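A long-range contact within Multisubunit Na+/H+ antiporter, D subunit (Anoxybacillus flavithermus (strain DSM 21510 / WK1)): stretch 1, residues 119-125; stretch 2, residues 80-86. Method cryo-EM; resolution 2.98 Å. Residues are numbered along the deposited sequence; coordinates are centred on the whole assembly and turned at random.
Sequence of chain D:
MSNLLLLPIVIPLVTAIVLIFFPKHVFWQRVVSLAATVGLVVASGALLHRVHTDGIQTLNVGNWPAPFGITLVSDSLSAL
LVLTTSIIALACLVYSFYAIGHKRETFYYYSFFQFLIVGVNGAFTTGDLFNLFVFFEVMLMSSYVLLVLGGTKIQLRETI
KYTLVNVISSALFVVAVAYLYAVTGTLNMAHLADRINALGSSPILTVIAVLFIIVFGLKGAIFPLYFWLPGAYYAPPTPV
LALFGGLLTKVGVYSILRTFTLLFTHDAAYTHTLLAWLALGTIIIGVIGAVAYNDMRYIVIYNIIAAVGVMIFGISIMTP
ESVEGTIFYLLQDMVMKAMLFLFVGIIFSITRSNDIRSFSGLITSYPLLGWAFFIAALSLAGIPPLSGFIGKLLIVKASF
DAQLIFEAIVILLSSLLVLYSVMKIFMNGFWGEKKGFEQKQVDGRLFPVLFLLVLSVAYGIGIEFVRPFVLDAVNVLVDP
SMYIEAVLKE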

# COMPACT_ATOMS: atom_id res chain seq x y z
N GLY D 119 -15.72 43.60 24.56
CA GLY D 119 -16.43 43.07 25.71
C GLY D 119 -17.63 43.90 26.11
O GLY D 119 -18.73 43.38 26.30
N VAL D 120 -17.45 45.23 26.18
CA VAL D 120 -18.58 46.07 26.60
C VAL D 120 -19.66 46.12 25.51
O VAL D 120 -20.85 46.01 25.82
CB VAL D 120 -18.13 47.48 27.04
CG1 VAL D 120 -17.30 47.39 28.29
CG2 VAL D 120 -17.34 48.17 26.01
N ASN D 121 -19.27 46.23 24.23
CA ASN D 121 -20.26 46.29 23.16
C ASN D 121 -21.01 44.98 23.01
O ASN D 121 -22.20 44.99 22.68
CB ASN D 121 -19.61 46.67 21.83
CG ASN D 121 -19.28 48.13 21.74
OD1 ASN D 121 -20.06 48.98 22.16
ND2 ASN D 121 -18.12 48.44 21.18
N GLY D 122 -20.35 43.85 23.28
CA GLY D 122 -21.06 42.59 23.27
C GLY D 122 -21.96 42.43 24.47
O GLY D 122 -23.01 41.77 24.37
N ALA D 123 -21.59 43.02 25.60
CA ALA D 123 -22.43 42.93 26.79
C ALA D 123 -23.71 43.75 26.64
O ALA D 123 -24.75 43.33 27.15
CB ALA D 123 -21.65 43.38 28.01
N PHE D 124 -23.66 44.89 25.95
CA PHE D 124 -24.89 45.68 25.82
C PHE D 124 -25.88 45.05 24.85
O PHE D 124 -27.09 45.27 24.98
CB PHE D 124 -24.61 47.12 25.38
CG PHE D 124 -23.90 47.93 26.41
CD1 PHE D 124 -24.48 48.19 27.63
CD2 PHE D 124 -22.68 48.52 26.13
CE1 PHE D 124 -23.83 48.94 28.58
CE2 PHE D 124 -22.02 49.28 27.07
CZ PHE D 124 -22.59 49.49 28.30
N THR D 125 -25.42 44.27 23.87
CA THR D 125 -26.35 43.57 22.98
C THR D 125 -26.11 42.07 23.05
O THR D 125 -25.19 41.52 22.44
CB THR D 125 -26.29 44.12 21.54
OG1 THR D 125 -27.09 43.31 20.68
CG2 THR D 125 -24.86 44.31 20.98
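Stretch 2, residues 80-86: LLVLTTS

Neighbouring helices in a membrane protein often pack without a single hydrogen bond between them, relying instead on the fit of side chains. The contact between residues 119-125 and residues 80-86 of this antiporter subunit is a compact example. Stretch 2 is helical throughout, part of a helix that extends beyond it at both ends, with phi/psi values close to -65/-40. Stretch 1 is helical from Gly 119 to Phe 124 and leaves helical geometry at Thr 125. The two helices run nearly antiparallel, with 169° between their N-to-C directions, and their axes come within 9.5 Å of each other. Ascending stretch 1 therefore means descending stretch 2, from Thr 85 toward Leu 81, and the joint buries 313 Å² counted over both sides.

Gly 119 takes no part in the contact, and the first residue to reach across is Val 120. Its CA-to-CB bond points toward stretch 2, and with chi1 in the m well its CG2 lies 3.7 Å from CG2 of Thr 85, a methyl-to-methyl contact. One residue on, Asn 121 marks the tightest backbone register: its CA is 5.9 Å from the CA of Val 82. Its CA-to-CB bond points sideways, but the end of the side chain comes nearer, bringing OD1 to 3.6 Å from CG2 of Thr 85 and 3.8 Å from CG2 of Val 82. A polar oxygen thus rests against two methyl groups, and these contacts are van der Waals packing.

Gly 122 and Ala 123 leave stretch 2 untouched, as the turn of the helix carries them off the contact. The next turn brings in Phe 124, which has more area covered than any other residue of either stretch. Here the backbones stand somewhat further apart, 7.0 Å between the CA of Phe 124 and the CA of Leu 81; the CA-to-CB bond of Phe 124 points toward stretch 2, and with chi1 m its ring lies against Leu 81. Leu 81 covers one face of the ring: its CB is 3.9 Å from the ring centroid and only 11° off the normal, a CH-pi contact of nearly ideal direction. The same leucine places CD1 3.6 Å from CD1 of Phe 124, while CG2 of Val 82 approaches CB of Phe 124 more loosely, at 4.4 Å.

Thr 85 meets the ring obliquely, with its OG1 3.4 Å from CE2 of Phe 124. The same hydroxyl donates to the carbonyl O of Leu 81 within its own helix, Thr 85 OG1 to Leu 81 O 2.6 Å. Its CG2, as already seen, serves Val 120 and Asn 121, so one threonine meets three residues of stretch 1. At Thr 125 the chain turns out of the helix, and the walk ends with a poorly ordered residue that adds little to the interface.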

# COMPACT_ATOMS: atom_id res chain seq x y z
N LEU D 80 -28.21 53.07 22.00
CA LEU D 80 -27.72 54.30 22.63
C LEU D 80 -26.46 54.04 23.45
O LEU D 80 -25.51 54.83 23.41
CB LEU D 80 -28.81 54.91 23.51
CG LEU D 80 -29.99 55.57 22.82
CD1 LEU D 80 -31.08 55.85 23.81
CD2 LEU D 80 -29.53 56.85 22.17
N LEU D 81 -26.43 52.92 24.18
CA LEU D 81 -25.25 52.59 24.98
C LEU D 81 -24.06 52.23 24.10
O LEU D 81 -22.92 52.56 24.46
CB LEU D 81 -25.59 51.45 25.93
CG LEU D 81 -26.51 51.87 27.06
CD1 LEU D 81 -27.10 50.69 27.78
CD2 LEU D 81 -25.72 52.72 28.02
N VAL D 82 -24.30 51.61 22.95
CA VAL D 82 -23.23 51.30 22.01
C VAL D 82 -22.64 52.58 21.41
O VAL D 82 -21.41 52.73 21.33
CB VAL D 82 -23.74 50.34 20.93
CG1 VAL D 82 -22.82 50.30 19.77
CG2 VAL D 82 -23.84 48.94 21.50
N LEU D 83 -23.50 53.53 21.03
CA LEU D 83 -23.02 54.80 20.48
C LEU D 83 -22.25 55.61 21.52
O LEU D 83 -21.21 56.21 21.21
CB LEU D 83 -24.19 55.60 19.93
CG LEU D 83 -23.88 56.96 19.31
CD1 LEU D 83 -22.98 56.82 18.12
CD2 LEU D 83 -25.15 57.65 18.92
N THR D 84 -22.73 55.61 22.77
CA THR D 84 -22.03 56.30 23.85
C THR D 84 -20.67 55.67 24.12
O THR D 84 -19.67 56.38 24.31
CB THR D 84 -22.90 56.28 25.11
OG1 THR D 84 -24.20 56.80 24.81
CG2 THR D 84 -22.28 57.12 26.20
N THR D 85 -20.62 54.33 24.09
CA THR D 85 -19.37 53.59 24.23
C THR D 85 -18.39 53.95 23.12
O THR D 85 -17.19 54.12 23.36
CB THR D 85 -19.67 52.09 24.22
OG1 THR D 85 -20.56 51.77 25.29
CG2 THR D 85 -18.40 51.28 24.36
N SER D 86 -18.90 54.09 21.89
CA SER D 86 -18.07 54.41 20.73
C SER D 86 -17.44 55.79 20.85
O SER D 86 -16.25 55.97 20.55
CB SER D 86 -18.92 54.31 19.47
OG SER D 86 -19.45 53.02 19.31